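Local coordinates for protein aldose-aldose oxidoreductase (Caulobacter crescentus, PDB 5A04) that probably oxidises one aldose while reducing another, using a bound nicotinamide cofactor, NADP(H), to carry the hydride between the two sugars, at residues Y62-N71 against F89-K98. Residues are numbered along the deposited sequence; the frame is centred on the assembly and turned at random.
Sequences YETFDRIIDN and FTERAARAGK. With NDP (NADPH dihydro-nicotinamide-adenine-dinucleotide phosphate), chain G.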
ATOM      1  N   TYR A  62     -21.895  19.584 -31.155  1.00 19.80           N
ATOM      2  CA  TYR A  62     -22.727  19.390 -29.967  1.00 19.07           C
ATOM      3  C   TYR A  62     -24.100  20.045 -30.167  1.00 22.15           C
ATOM      4  O   TYR A  62     -25.082  19.637 -29.547  1.00 24.78           O
ATOM      5  CB  TYR A  62     -22.047  19.948 -28.714  1.00 20.46           C
ATOM      6  CG  TYR A  62     -20.742  19.264 -28.365  1.00 17.84           C
ATOM      7  CD1 TYR A  62     -20.560  17.912 -28.603  1.00 17.59           C
ATOM      8  CD2 TYR A  62     -19.691  19.986 -27.819  1.00 20.75           C
ATOM      9  CE1 TYR A  62     -19.366  17.290 -28.294  1.00 17.02           C
ATOM     10  CE2 TYR A  62     -18.488  19.371 -27.505  1.00 21.22           C
ATOM     11  CZ  TYR A  62     -18.335  18.024 -27.754  1.00 19.38           C
ATOM     12  OH  TYR A  62     -17.143  17.411 -27.441  1.00 22.67           O
ATOM     13  N   GLU A  63     -24.177  21.045 -31.042  1.00 22.77           N
ATOM     14  CA  GLU A  63     -25.450  21.705 -31.323  0.51 25.53           C
ATOM     15  C   GLU A  63     -26.373  20.833 -32.173  1.00 22.68           C
ATOM     16  O   GLU A  63     -27.595  20.900 -32.039  1.00 26.03           O
ATOM     17  CB  GLU A  63     -25.212  23.046 -32.019  0.51 26.41           C
ATOM     18  CG  GLU A  63     -24.428  24.037 -31.175  0.51 30.95           C
ATOM     19  CD  GLU A  63     -24.143  25.328 -31.911  0.51 32.60           C
ATOM     20  OE1 GLU A  63     -24.042  25.293 -33.156  0.51 35.10           O
ATOM     21  OE2 GLU A  63     -24.018  26.376 -31.244  0.51 38.41           O
ATOM     22  N   THR A  64     -25.796  20.007 -33.049  1.00 20.28           N
ATOM     23  CA  THR A  64     -26.627  19.188 -33.930  1.00 20.92           C
ATOM     24  C   THR A  64     -26.709  17.727 -33.485  1.00 20.89           C
ATOM     25  O   THR A  64     -27.356  16.926 -34.149  1.00 19.11           O
ATOM     26  CB  THR A  64     -26.131  19.217 -35.411  1.00 26.14           C
ATOM     27  OG1 THR A  64     -24.825  18.633 -35.510  1.00 21.89           O
ATOM     28  CG2 THR A  64     -26.097  20.644 -35.958  1.00 24.39           C
ATOM     29  N   PHE A  65     -26.066  17.391 -32.365  1.00 20.46           N
ATOM     30  CA  PHE A  65     -25.956  15.996 -31.918  1.00 18.33           C
ATOM     31  C   PHE A  65     -27.301  15.271 -31.807  1.00 17.68           C
ATOM     32  O   PHE A  65     -27.398  14.104 -32.142  1.00 18.86           O
ATOM     33  CB  PHE A  65     -25.208  15.941 -30.566  1.00 17.01           C
ATOM     34  CG  PHE A  65     -25.228  14.581 -29.898  1.00 17.73           C
ATOM     35  CD1 PHE A  65     -24.734  13.454 -30.541  1.00 17.86           C
ATOM     36  CD2 PHE A  65     -25.728  14.439 -28.613  1.00 17.96           C
ATOM     37  CE1 PHE A  65     -24.747  12.211 -29.917  1.00 18.33           C
ATOM     38  CE2 PHE A  65     -25.752  13.198 -27.984  1.00 18.68           C
ATOM     39  CZ  PHE A  65     -25.268  12.077 -28.645  1.00 17.43           C
ATOM     40  N   ASP A  66     -28.361  15.954 -31.380  1.00 19.47           N
ATOM     41  CA  ASP A  66     -29.621  15.243 -31.166  1.00 18.09           C
ATOM     42  C   ASP A  66     -30.219  14.704 -32.472  1.00 17.82           C
ATOM     43  O   ASP A  66     -31.031  13.774 -32.457  1.00 19.11           O
ATOM     44  CB  ASP A  66     -30.623  16.149 -30.447  1.00 19.44           C
ATOM     45  CG  ASP A  66     -30.055  16.720 -29.165  1.00 20.88           C
ATOM     46  OD1 ASP A  66     -29.782  15.930 -28.237  1.00 18.51           O
ATOM     47  OD2 ASP A  66     -29.866  17.949 -29.090  1.00 23.68           O
ATOM     48  N   ARG A  67     -29.778  15.250 -33.600  1.00 19.80           N
ATOM     49  CA  ARG A  67     -30.227  14.769 -34.909  1.00 21.01           C
ATOM     50  C   ARG A  67     -29.755  13.350 -35.210  1.00 23.24           C
ATOM     51  O   ARG A  67     -30.226  12.723 -36.157  1.00 20.52           O
ATOM     52  CB  ARG A  67     -29.737  15.699 -36.020  1.00 22.29           C
ATOM     53  CG  ARG A  67     -30.295  17.124 -35.954  1.00 29.08           C
ATOM     54  CD  ARG A  67     -29.646  17.957 -37.049  1.00 37.92           C
ATOM     55  NE  ARG A  67     -30.036  19.363 -37.025  1.00 48.03           N
ATOM     56  CZ  ARG A  67     -29.456  20.298 -37.772  1.00 42.25           C
ATOM     57  NH1 ARG A  67     -28.463  19.967 -38.587  1.00 43.99           N
ATOM     58  NH2 ARG A  67     -29.862  21.560 -37.701  1.00 51.05           N
ATOM     59  N   ILE A  68     -28.824  12.848 -34.404  1.00 20.16           N
ATOM     60  CA  ILE A  68     -28.276  11.512 -34.605  1.00 18.65           C
ATOM     61  C   ILE A  68     -29.350  10.430 -34.424  1.00 19.87           C
ATOM     62  O   ILE A  68     -29.166   9.289 -34.843  1.00 19.98           O
ATOM     63  CB  ILE A  68     -27.082  11.260 -33.644  1.00 16.20           C
ATOM     64  CG1 ILE A  68     -26.103  10.216 -34.221  1.00 19.42           C
ATOM     65  CG2 ILE A  68     -27.566  10.852 -32.244  1.00 18.09           C
ATOM     66  CD1 ILE A  68     -24.750  10.231 -33.502  1.00 19.30           C
ATOM     67  N   ILE A  69     -30.478  10.791 -33.819  1.00 19.11           N
ATOM     68  CA  ILE A  69     -31.620   9.884 -33.713  1.00 18.40           C
ATOM     69  C   ILE A  69     -32.056   9.356 -35.090  1.00 19.73           C
ATOM     70  O   ILE A  69     -32.584   8.249 -35.207  1.00 22.03           O
ATOM     71  CB  ILE A  69     -32.811  10.596 -33.015  1.00 19.50           C
ATOM     72  CG1 ILE A  69     -33.944   9.620 -32.694  1.00 22.38           C
ATOM     73  CG2 ILE A  69     -33.316  11.770 -33.850  1.00 21.30           C
ATOM     74  CD1 ILE A  69     -35.041  10.278 -31.841  1.00 22.74           C
ATOM     75  N   ASP A  70     -31.794  10.142 -36.127  1.00 20.37           N
ATOM     76  CA  ASP A  70     -32.232   9.806 -37.479  1.00 26.00           C
ATOM     77  C   ASP A  70     -31.143   9.117 -38.283  1.00 26.43           C
ATOM     78  O   ASP A  70     -31.285   8.926 -39.491  1.00 28.19           O
ATOM     79  CB  ASP A  70     -32.682  11.063 -38.213  1.00 23.64           C
ATOM     80  CG  ASP A  70     -33.962  11.635 -37.650  1.00 24.67           C
ATOM     81  OD1 ASP A  70     -34.796  10.856 -37.148  1.00 28.73           O
ATOM     82  OD2 ASP A  70     -34.129  12.864 -37.715  1.00 35.85           O
ATOM     83  N   ASN A  71     -30.058   8.740 -37.615  1.00 21.62           N
ATOM     84  CA  ASN A  71     -28.949   8.077 -38.298  1.00 22.41           C
ATOM     85  C   ASN A  71     -28.909   6.601 -37.907  1.00 24.71           C
ATOM     86  O   ASN A  71     -28.478   6.243 -36.803  1.00 23.17           O
ATOM     87  CB  ASN A  71     -27.632   8.782 -37.959  1.00 24.08           C
ATOM     88  CG  ASN A  71     -26.461   8.297 -38.803  1.00 22.83           C
ATOM     89  OD1 ASN A  71     -26.461   7.175 -39.299  1.00 22.44           O
ATOM     90  ND2 ASN A  71     -25.463   9.154 -38.972  1.00 22.27           N
ATOM     91  N   PHE A  89     -24.574  14.302 -21.913  1.00 14.44           N
ATOM     92  CA  PHE A  89     -24.443  13.666 -23.219  1.00 14.63           C
ATOM     93  C   PHE A  89     -24.972  12.234 -23.216  1.00 16.13           C
ATOM     94  O   PHE A  89     -25.495  11.767 -24.222  1.00 16.97           O
ATOM     95  CB  PHE A  89     -22.984  13.696 -23.697  1.00 14.22           C
ATOM     96  CG  PHE A  89     -22.561  15.030 -24.233  1.00 16.47           C
ATOM     97  CD1 PHE A  89     -23.144  15.541 -25.386  1.00 16.51           C
ATOM     98  CD2 PHE A  89     -21.587  15.770 -23.591  1.00 16.26           C
ATOM     99  CE1 PHE A  89     -22.757  16.770 -25.900  1.00 16.28           C
ATOM    100  CE2 PHE A  89     -21.194  17.015 -24.094  1.00 19.34           C
ATOM    101  CZ  PHE A  89     -21.777  17.507 -25.255  1.00 17.78           C
ATOM    102  N   THR A  90     -24.861  11.538 -22.086  1.00 13.80           N
ATOM    103  CA  THR A  90     -25.440  10.205 -21.971  1.00 13.87           C
ATOM    104  C   THR A  90     -26.961  10.276 -22.096  1.00 13.94           C
ATOM    105  O   THR A  90     -27.561   9.491 -22.825  1.00 15.45           O
ATOM    106  CB  THR A  90     -25.041   9.540 -20.638  1.00 14.27           C
ATOM    107  OG1 THR A  90     -23.629   9.249 -20.686  1.00 15.06           O
ATOM    108  CG2 THR A  90     -25.802   8.256 -20.418  1.00 15.13           C
ATOM    109  N   GLU A  91     -27.576  11.230 -21.402  1.00 14.97           N
ATOM    110  CA  GLU A  91     -29.029  11.381 -21.467  1.00 17.15           C
ATOM    111  C   GLU A  91     -29.503  11.724 -22.879  1.00 17.32           C
ATOM    112  O   GLU A  91     -30.483  11.160 -23.366  1.00 16.40           O
ATOM    113  CB  GLU A  91     -29.488  12.455 -20.474  1.00 16.17           C
ATOM    114  CG  GLU A  91     -29.307  12.022 -19.033  1.00 17.21           C
ATOM    115  CD  GLU A  91     -29.503  13.167 -18.035  1.00 21.47           C
ATOM    116  OE1 GLU A  91     -29.311  14.353 -18.393  1.00 25.33           O
ATOM    117  OE2 GLU A  91     -29.814  12.872 -16.877  1.00 24.09           O
ATOM    118  N   ARG A  92     -28.798  12.640 -23.532  1.00 14.36           N
ATOM    119  CA  ARG A  92     -29.136  13.019 -24.901  1.00 16.47           C
ATOM    120  C   ARG A  92     -28.961  11.846 -25.867  1.00 16.60           C
ATOM    121  O   ARG A  92     -29.790  11.637 -26.753  1.00 17.86           O
ATOM    122  CB  ARG A  92     -28.290  14.216 -25.336  1.00 16.14           C
ATOM    123  CG  ARG A  92     -28.714  15.524 -24.660  1.00 16.91           C
ATOM    124  CD  ARG A  92     -27.726  16.628 -24.946  1.00 17.66           C
ATOM    125  NE  ARG A  92     -27.776  17.069 -26.339  1.00 16.56           N
ATOM    126  CZ  ARG A  92     -26.897  17.907 -26.887  1.00 16.80           C
ATOM    127  NH1 ARG A  92     -25.875  18.365 -26.170  1.00 16.26           N
ATOM    128  NH2 ARG A  92     -27.027  18.275 -28.162  1.00 17.78           N
ATOM    129  N   ALA A  93     -27.898  11.073 -25.684  1.00 16.46           N
ATOM    130  CA  ALA A  93     -27.700   9.872 -26.500  1.00 16.86           C
ATOM    131  C   ALA A  93     -28.855   8.886 -26.314  1.00 16.78           C
ATOM    132  O   ALA A  93     -29.388   8.344 -27.284  1.00 17.75           O
ATOM    133  CB  ALA A  93     -26.359   9.207 -26.148  1.00 17.10           C
ATOM    134  N   ALA A  94     -29.244   8.658 -25.061  1.00 16.94           N
ATOM    135  CA  ALA A  94     -30.356   7.754 -24.778  1.00 18.93           C
ATOM    136  C   ALA A  94     -31.674   8.257 -25.394  1.00 16.88           C
ATOM    137  O   ALA A  94     -32.438   7.467 -25.956  1.00 18.73           O
ATOM    138  CB  ALA A  94     -30.510   7.553 -23.263  1.00 17.05           C
ATOM    139  N   ARG A  95     -31.948   9.555 -25.287  1.00 17.58           N
ATOM    140  CA  ARG A  95     -33.157  10.118 -25.907  1.00 17.93           C
ATOM    141  C   ARG A  95     -33.102  10.057 -27.438  1.00 21.69           C
ATOM    142  O   ARG A  95     -34.144  10.069 -28.107  1.00 21.96           O
ATOM    143  CB  ARG A  95     -33.373  11.557 -25.436  1.00 19.14           C
ATOM    144  CG  ARG A  95     -33.680  11.612 -23.933  1.00 21.13           C
ATOM    145  CD  ARG A  95     -34.253  12.957 -23.475  1.00 20.43           C
ATOM    146  NE  ARG A  95     -33.368  14.092 -23.742  1.00 18.06           N
ATOM    147  CZ  ARG A  95     -32.583  14.674 -22.840  1.00 19.58           C
ATOM    148  NH1 ARG A  95     -32.548  14.226 -21.592  1.00 20.72           N
ATOM    149  NH2 ARG A  95     -31.839  15.722 -23.189  1.00 17.49           N
ATOM    150  N   ALA A  96     -31.892   9.999 -27.991  1.00 16.95           N
ATOM    151  CA  ALA A  96     -31.712   9.784 -29.431  1.00 18.73           C
ATOM    152  C   ALA A  96     -31.792   8.301 -29.820  1.00 19.68           C
ATOM    153  O   ALA A  96     -31.521   7.939 -30.970  1.00 20.11           O
ATOM    154  CB  ALA A  96     -30.386  10.374 -29.891  1.00 19.10           C
ATOM    155  N   GLY A  97     -32.147   7.453 -28.858  1.00 19.49           N
ATOM    156  CA  GLY A  97     -32.356   6.037 -29.103  1.00 19.21           C
ATOM    157  C   GLY A  97     -31.079   5.225 -29.250  1.00 20.10           C
ATOM    158  O   GLY A  97     -31.085   4.145 -29.863  1.00 19.43           O
ATOM    159  N   LYS A  98     -29.986   5.736 -28.689  1.00 16.51           N
ATOM    160  CA  LYS A  98     -28.693   5.044 -28.799  1.00 15.55           C
ATOM    161  C   LYS A  98     -28.268   4.368 -27.493  1.00 18.75           C
ATOM    162  O   LYS A  98     -28.539   4.872 -26.395  1.00 17.84           O
ATOM    163  CB  LYS A  98     -27.594   6.016 -29.237  1.00 17.02           C
ATOM    164  CG  LYS A  98     -27.952   6.898 -30.452  1.00 15.70           C
ATOM    165  CD  LYS A  98     -28.406   6.065 -31.649  1.00 16.80           C
ATOM    166  CE  LYS A  98     -28.577   6.948 -32.874  1.00 19.02           C
ATOM    167  NZ  LYS A  98     -29.144   6.177 -34.028  1.00 19.43           N
TER
HETATM  168  PA  NDP G1340      -9.182  15.654 -23.272  1.00 21.44           P
HETATM  169  O1A NDP G1340      -9.190  16.983 -22.600  1.00 21.20           O
HETATM  170  O2A NDP G1340      -7.913  15.177 -23.921  1.00 21.43           O
HETATM  171  O5B NDP G1340     -10.381  15.573 -24.395  1.00 21.73           O
HETATM  172  C5B NDP G1340     -11.576  16.020 -23.821  1.00 20.16           C
HETATM  173  C4B NDP G1340     -12.482  16.368 -25.012  1.00 20.80           C
HETATM  174  O4B NDP G1340     -13.834  16.548 -24.586  1.00 18.77           O
HETATM  175  C3B NDP G1340     -12.024  17.703 -25.643  1.00 23.24           C
HETATM  176  O3B NDP G1340     -11.021  17.501 -26.587  1.00 22.31           O
HETATM  177  C2B NDP G1340     -13.299  18.115 -26.389  1.00 21.43           C
HETATM  178  O2B NDP G1340     -13.450  17.474 -27.517  1.00 19.59           O
HETATM  179  C1B NDP G1340     -14.413  17.534 -25.417  1.00 21.05           C
HETATM  180  N9A NDP G1340     -15.034  18.576 -24.595  1.00 22.62           N
HETATM  181  C8A NDP G1340     -16.378  18.936 -24.577  1.00 24.57           C
HETATM  182  N7A NDP G1340     -16.640  19.952 -23.732  1.00 21.93           N
HETATM  183  C5A NDP G1340     -15.399  20.268 -23.172  1.00 24.23           C
HETATM  184  C6A NDP G1340     -15.009  21.229 -22.221  1.00 28.72           C
HETATM  185  N6A NDP G1340     -15.944  22.077 -21.668  1.00 29.32           N
HETATM  186  N1A NDP G1340     -13.707  21.351 -21.819  1.00 25.66           N
HETATM  187  C2A NDP G1340     -12.828  20.463 -22.417  1.00 26.28           C
HETATM  188  N3A NDP G1340     -13.050  19.502 -23.320  1.00 23.75           N
HETATM  189  C4A NDP G1340     -14.374  19.422 -23.698  1.00 23.86           C
HETATM  190  O3  NDP G1340      -9.600  14.665 -22.006  1.00 21.64           O
HETATM  191  PN  NDP G1340      -9.235  13.086 -22.167  1.00 20.12           P
HETATM  192  O1N NDP G1340      -9.651  12.517 -23.462  1.00 19.57           O
HETATM  193  O2N NDP G1340      -7.975  12.695 -21.427  1.00 20.25           O
HETATM  194  O5D NDP G1340     -10.411  12.442 -21.029  1.00 19.23           O
HETATM  195  C5D NDP G1340     -11.735  12.572 -21.469  1.00 18.75           C
HETATM  196  C4D NDP G1340     -12.572  11.506 -20.707  1.00 17.80           C
HETATM  197  O4D NDP G1340     -11.960  10.198 -20.926  1.00 19.99           O
HETATM  198  C3D NDP G1340     -12.531  11.738 -19.150  1.00 19.77           C
HETATM  199  O3D NDP G1340     -13.786  11.341 -18.567  1.00 18.16           O
HETATM  200  C2D NDP G1340     -11.441  10.785 -18.679  1.00 19.90           C
HETATM  201  O2D NDP G1340     -11.679  10.304 -17.367  1.00 20.77           O
HETATM  202  C1D NDP G1340     -11.642   9.602 -19.689  1.00 17.32           C
HETATM  203  N1N NDP G1340     -10.380   8.887 -19.892  1.00 17.33           N
HETATM  204  C2N NDP G1340     -10.331   7.511 -19.736  1.00 20.25           C
HETATM  205  C3N NDP G1340      -9.152   6.857 -19.955  1.00 19.08           C
HETATM  206  C7N NDP G1340      -9.094   5.406 -19.787  1.00 20.95           C
HETATM  207  O7N NDP G1340      -8.017   4.781 -19.809  1.00 21.88           O
HETATM  208  N7N NDP G1340     -10.279   4.698 -19.607  1.00 18.07           N
HETATM  209  C4N NDP G1340      -7.905   7.566 -20.355  1.00 21.40           C
HETATM  210  C5N NDP G1340      -8.052   9.026 -20.453  1.00 19.66           C
HETATM  211  C6N NDP G1340      -9.224   9.621 -20.240  1.00 19.24           C
HETATM  212  P2B NDP G1340     -14.047  18.357 -28.871  1.00 21.07           P
HETATM  213  O1X NDP G1340     -15.307  18.948 -28.280  1.00 21.29           O
HETATM  214  O2X NDP G1340     -12.897  19.296 -29.074  1.00 20.67           O
HETATM  215  O3X NDP G1340     -14.235  17.259 -29.915  1.00 20.60           O
HETATM  216  O   HOH W   1     -31.220  13.662 -27.962  1.00 17.84           O
HETATM  217  O   HOH W   2     -31.814   6.013 -32.895  1.00 22.26           O
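Arg92 reaches from helix 86-95 to the 3-10 segment and grips the carboxylate of Asp66 side-on, NE to OD1 at 3.0 Å and NH2 to OD2. The first bond is nearly straight (172°) and lies in the guanidinium plane; the second is more bent and reaches OD2 from above the carboxylate plane, the two flat groups being inclined to each other. NH2 also donates to Tyr62 O (2.7 Å), so this one nitrogen joins both the salt bridge and the backbone at the start of the loop. A bend at chi3 swings the guanidinium over CD2 of Phe65, which lies 3.8 Å from its plane.

Next to this polar group the packing is tight. Phe65, its CG anti to the backbone N (chi1 171°), sets its ring against the helix, CZ meeting CB of Ala93 at the ring edge, and the ring also touches Leu12 and Val77 of the parallel sheet. Further along, Ala96 CB fits against Ile68 CG2 (3.7 Å), while Ile69 CA makes a CH···O contact with Ala96 O, close to where Gly97 ends the helix in a Schellman motif. Lys98 NZ donates to Asn71 O (2.9 Å) and also to Val74 O.

The outer side is looser and watered: one water bridges Asp66 OD1 to Arg92 O, another joins Ala96 O and Lys98 NZ and makes a weak bond to Ile69 O across the contact, and Ile69 is exposed. At the opposite end Phe89 CZ lies over one face of Tyr62, the rings inclined at 49°, and the Tyr62 hydroxyl makes a short, weak hydrogen bond to O1X of the NADPH 2'-phosphate. The contact thus packs a loop and a helix on one side of the sheet of an NAD(P)-binding Rossmann fold, beside the adenosine end of its cofactor site.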